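Alpha/beta hydrolase fold protein (Chitinophaga pinensis, PDB 4PW0) is probably a serine hydrolase of the alpha/beta hydrolase superfamily, whose natural substrate is not established. Local coordinates at residues A[144-149]-A[202-207]; A[112-117]-A[208-213]. All blocks are in the same frame, centred on the assembly; numbering follows the deposited sequence.

Overall arrangement
Both contacts use helix 197-212, contact 1 through residues 202-207 and contact 2 through the following residues 208-213, and their centres lie about 10 Å apart. Contact 2 is buried, joining that helix to helix 111-122, which follows the probable nucleophile elbow; contact 1 is only partly buried and ties the same helix outward to helix 146-154. In contact 1 an aliphatic methyl sits over a phenyl face; in contact 2 a phenyl ring stacks on an indole, beside which the Gln117 amide and the indole N-H both bond to Ala136 O, outside the two segments. The two meet where His144 NE2 probably hydrogen-bonds Gly211 O and Pro147 packs against Thr208.

Contact 1: A[144-149]-A[202-207]; sequences HTFPDL and AQLTAI
One face of the Phe146 ring is covered by the CG2 methyl of Ile207, while Leu204 approaches the same ring obliquely, its CG lying 4.0 Å from Phe146 CE2. The methyl stands 3.6 Å from the ring centroid and only 8° off the ring normal, a CH-pi contact over the middle of the ring. Outside the pair of segments, Phe45 meets Phe146 in an edge-to-face arrangement. In this alpha/beta hydrolase fold the contact joins two helices, 146-154 and 197-212, that follow strand 127-133 in a long, largely helical excursion before the sheet resumes at strand 226-231.

Phe146, in the first turn of its helix, holds CG anti to its own nitrogen (chi1 178°), which carries the ring across to the neighbouring helix. Ile207 presents two branches to it: besides CG2, the CD1 methyl reaches within 3.8 Å of Phe146 CZ. Ile207 also touches Leu111 and Phe114 of helix 111-122. Its side chain thus lies between helix 146-154 and helix 111-122, near the putative Ser-His-Asp triad without touching it.

Toward the more exposed border, Leu204 bridges two consecutive residues of the other helix. Its CG takes the Phe146 ring and its CD2 faces the pyrrolidine ring of Pro147. All four side chains that meet here are apolar. Thr208, one residue beyond Ile207, continues this packing against Phe146 and Pro147. The Pro147 contact is lighter than that of the phenylalanine, with CG 4.1 Å from Leu204 CD2.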
# COMPACT_ATOMS: atom_id res chain seq x y z
N HIS A 144 5.08 23.10 -12.58
CA HIS A 144 5.43 24.39 -13.16
C HIS A 144 6.84 24.78 -12.81
O HIS A 144 7.49 25.55 -13.54
CB HIS A 144 4.47 25.49 -12.66
CG HIS A 144 3.04 25.27 -13.01
ND1 HIS A 144 2.06 26.21 -12.75
CD2 HIS A 144 2.40 24.20 -13.52
CE1 HIS A 144 0.90 25.74 -13.14
NE2 HIS A 144 1.07 24.51 -13.59
N THR A 145 7.34 24.28 -11.69
CA THR A 145 8.70 24.55 -11.24
C THR A 145 9.71 23.44 -11.46
O THR A 145 10.82 23.46 -10.97
CB THR A 145 8.75 25.03 -9.82
OG1 THR A 145 8.17 24.08 -8.97
CG2 THR A 145 8.07 26.47 -9.71
N PHE A 146 9.30 22.46 -12.27
CA PHE A 146 10.19 21.37 -12.64
C PHE A 146 11.49 21.88 -13.26
O PHE A 146 12.54 21.39 -12.90
CB PHE A 146 9.47 20.36 -13.56
CG PHE A 146 10.34 19.26 -14.00
CD1 PHE A 146 10.62 18.25 -13.16
CD2 PHE A 146 10.85 19.20 -15.31
CE1 PHE A 146 11.42 17.20 -13.55
CE2 PHE A 146 11.63 18.14 -15.70
CZ PHE A 146 11.94 17.14 -14.80
N PRO A 147 11.43 22.89 -14.17
CA PRO A 147 12.72 23.37 -14.70
C PRO A 147 13.67 23.89 -13.62
O PRO A 147 14.88 23.66 -13.74
CB PRO A 147 12.30 24.47 -15.69
CG PRO A 147 10.94 24.07 -16.15
CD PRO A 147 10.30 23.53 -14.86
N ASP A 148 13.16 24.58 -12.61
CA ASP A 148 14.02 25.04 -11.52
C ASP A 148 14.54 23.90 -10.67
O ASP A 148 15.66 24.00 -10.14
CB ASP A 148 13.37 26.13 -10.72
CG ASP A 148 13.32 27.46 -11.48
OD1 ASP A 148 14.28 27.75 -12.21
OD2 ASP A 148 12.32 28.18 -11.41
N LEU A 149 13.77 22.82 -10.52
CA LEU A 149 14.28 21.66 -9.78
C LEU A 149 15.49 21.08 -10.52
O LEU A 149 16.51 20.75 -9.92
CB LEU A 149 13.17 20.63 -9.63
CG LEU A 149 13.56 19.38 -8.86
CD1 LEU A 149 13.79 19.66 -7.40
CD2 LEU A 149 12.53 18.30 -9.12
N ALA A 202 13.73 17.52 -24.81
CA ALA A 202 12.36 17.24 -25.19
C ALA A 202 11.56 16.75 -23.97
O ALA A 202 10.41 17.15 -23.76
CB ALA A 202 12.34 16.19 -26.28
N GLN A 203 12.17 15.89 -23.17
CA GLN A 203 11.50 15.39 -21.96
C GLN A 203 11.28 16.46 -20.93
O GLN A 203 10.23 16.48 -20.32
CB GLN A 203 12.30 14.24 -21.35
CG GLN A 203 12.33 12.99 -22.20
CD GLN A 203 13.15 11.90 -21.57
OE1 GLN A 203 13.76 12.09 -20.52
NE2 GLN A 203 13.18 10.74 -22.22
N LEU A 204 12.24 17.36 -20.75
CA LEU A 204 12.04 18.46 -19.80
C LEU A 204 10.85 19.31 -20.21
O LEU A 204 10.00 19.68 -19.37
CB LEU A 204 13.32 19.30 -19.64
CG LEU A 204 13.34 20.34 -18.53
CD1 LEU A 204 14.75 20.60 -18.06
CD2 LEU A 204 12.74 21.65 -18.98
N THR A 205 10.73 19.56 -21.51
CA THR A 205 9.60 20.29 -22.03
C THR A 205 8.27 19.54 -21.77
O THR A 205 7.28 20.11 -21.30
CB THR A 205 9.77 20.55 -23.55
OG1 THR A 205 11.01 21.21 -23.75
CG2 THR A 205 8.64 21.42 -24.07
N ALA A 206 8.27 18.24 -22.08
CA ALA A 206 7.09 17.41 -21.96
C ALA A 206 6.61 17.33 -20.49
O ALA A 206 5.38 17.39 -20.23
CB ALA A 206 7.35 16.03 -22.51
N ILE A 207 7.55 17.20 -19.57
CA ILE A 207 7.19 17.05 -18.17
C ILE A 207 6.61 18.36 -17.64
O ILE A 207 5.58 18.39 -16.95
CB ILE A 207 8.40 16.63 -17.36
CG1 ILE A 207 8.79 15.20 -17.69
CG2 ILE A 207 8.16 16.77 -15.87
CD1 ILE A 207 10.19 14.84 -17.27

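Contact 2: A[112-117]-A[208-213]; sequences GGFIVQ and TNWGKK
Phe114 and Trp210 reach each other through different first torsions: Trp210 places CG opposite its backbone nitrogen (chi1 -178°), whereas Phe114 turns CG opposite its carbonyl carbon (chi1 -57°). These torsions direct both side chains into the gap between the helices, where the rings lie face to face. The Phe114 ring covers the five-membered ring of the indole, with centroids 3.6 Å apart and planes only 9° from parallel, and Trp210 CD1 sits above the middle of the phenyl ring. The closest approach is 3.3 Å, between Phe114 CD1 and Trp210 NE1. Farther along the indole, the CB of Phe114 stands over the six-membered ring, 3.6 Å from its centroid, so the phenylalanine covers both parts of the bicyclic system from one side.

This stack joins helix 197-212 to helix 111-122, which in the alpha/beta hydrolase fold runs on from the nucleophile elbow; Gly112 belongs to the GxSxG sequence there, and Ser110 is the likely nucleophile. Val85 of helix 85-98 touches both aromatic residues, and Leu143 and Met237 pack on Phe114.

Gln117, one turn along from Phe114, meets the indole at its rim: OE1 lies near the ring plane, 4.0 Å from Trp210 CZ2, and the amide stands nearly perpendicular to the ring. Its NE2 donates to Gly113 O at 3.0 Å in a somewhat bent bond, approaching from above the carbonyl plane. The carbonyl oxygen of Ala136 also receives Gln117 NE2, and it accepts the indole NE1 as well. With both NE2 bonds in place the buried amide of Gln117 is restrained in its rotation.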
# COMPACT_ATOMS: atom_id res chain seq x y z
N GLY A 112 7.22 8.16 -17.44
CA GLY A 112 6.51 7.00 -17.88
C GLY A 112 5.15 6.83 -17.23
O GLY A 112 4.22 6.27 -17.84
N GLY A 113 5.02 7.30 -15.99
CA GLY A 113 3.73 7.30 -15.33
C GLY A 113 2.73 8.26 -15.94
O GLY A 113 1.51 8.07 -15.79
N PHE A 114 3.20 9.32 -16.59
CA PHE A 114 2.30 10.19 -17.36
C PHE A 114 1.84 9.48 -18.64
O PHE A 114 0.64 9.45 -18.98
CB PHE A 114 3.01 11.47 -17.82
CG PHE A 114 3.62 12.32 -16.75
CD1 PHE A 114 3.28 12.21 -15.41
CD2 PHE A 114 4.55 13.26 -17.10
CE1 PHE A 114 3.91 13.00 -14.44
CE2 PHE A 114 5.15 14.06 -16.17
CZ PHE A 114 4.84 13.97 -14.84
N ILE A 115 2.78 8.81 -19.31
CA ILE A 115 2.48 8.10 -20.56
C ILE A 115 1.45 7.00 -20.33
O ILE A 115 0.50 6.85 -21.13
CB ILE A 115 3.78 7.55 -21.19
CG1 ILE A 115 4.65 8.70 -21.71
CG2 ILE A 115 3.47 6.59 -22.36
CD1 ILE A 115 6.09 8.31 -22.04
N VAL A 116 1.55 6.25 -19.23
CA VAL A 116 0.57 5.14 -19.07
C VAL A 116 -0.82 5.69 -18.80
O VAL A 116 -1.79 5.06 -19.19
CB VAL A 116 0.98 4.13 -17.99
CG1 VAL A 116 2.31 3.47 -18.38
CG2 VAL A 116 1.07 4.72 -16.57
N GLN A 117 -0.94 6.84 -18.13
CA GLN A 117 -2.26 7.46 -17.94
C GLN A 117 -2.86 7.87 -19.30
O GLN A 117 -4.01 7.59 -19.58
CB GLN A 117 -2.17 8.69 -17.08
CG GLN A 117 -1.82 8.45 -15.62
CD GLN A 117 -1.60 9.76 -14.90
OE1 GLN A 117 -2.54 10.55 -14.74
NE2 GLN A 117 -0.39 9.99 -14.43
N THR A 208 7.25 19.46 -17.99
CA THR A 208 6.75 20.77 -17.55
C THR A 208 5.34 21.01 -18.08
O THR A 208 4.45 21.46 -17.33
CB THR A 208 7.73 21.88 -18.01
OG1 THR A 208 9.06 21.61 -17.50
CG2 THR A 208 7.29 23.24 -17.47
N ASN A 209 5.14 20.73 -19.36
CA ASN A 209 3.83 20.94 -19.95
C ASN A 209 2.73 20.00 -19.51
O ASN A 209 1.56 20.38 -19.52
CB ASN A 209 3.92 21.03 -21.47
CG ASN A 209 4.39 22.39 -21.93
OD1 ASN A 209 4.17 23.41 -21.29
ND2 ASN A 209 5.08 22.40 -23.01
N TRP A 210 3.09 18.80 -19.05
CA TRP A 210 2.10 17.93 -18.41
C TRP A 210 1.46 18.69 -17.25
O TRP A 210 0.26 18.55 -17.02
CB TRP A 210 2.77 16.64 -17.93
CG TRP A 210 1.88 15.63 -17.29
CD1 TRP A 210 1.74 15.39 -15.96
CD2 TRP A 210 1.03 14.69 -17.95
NE1 TRP A 210 0.86 14.37 -15.75
CE2 TRP A 210 0.44 13.89 -16.95
CE3 TRP A 210 0.72 14.43 -19.28
CZ2 TRP A 210 -0.42 12.84 -17.25
CZ3 TRP A 210 -0.14 13.38 -19.56
CH2 TRP A 210 -0.68 12.59 -18.55
N GLY A 211 2.27 19.47 -16.52
CA GLY A 211 1.74 20.28 -15.43
C GLY A 211 1.11 21.59 -15.85
O GLY A 211 0.10 22.02 -15.29
N LYS A 212 1.69 22.25 -16.84
CA LYS A 212 1.19 23.58 -17.21
C LYS A 212 -0.10 23.56 -17.98
O LYS A 212 -0.90 24.51 -17.85
CB LYS A 212 2.22 24.32 -18.03
CG LYS A 212 3.44 24.74 -17.21
CD LYS A 212 4.43 25.56 -18.03
CE LYS A 212 3.88 26.96 -18.32
NZ LYS A 212 4.80 27.69 -19.25
N LYS A 213 -0.29 22.57 -18.82
CA LYS A 213 -1.45 22.53 -19.69
C LYS A 213 -2.68 22.07 -18.92
O LYS A 213 -2.60 21.22 -18.06
CB LYS A 213 -1.23 21.67 -20.93
CG LYS A 213 -0.09 22.16 -21.84
CD LYS A 213 -0.41 23.41 -22.61
CE LYS A 213 0.71 23.78 -23.59
NZ LYS A 213 0.98 22.65 -24.51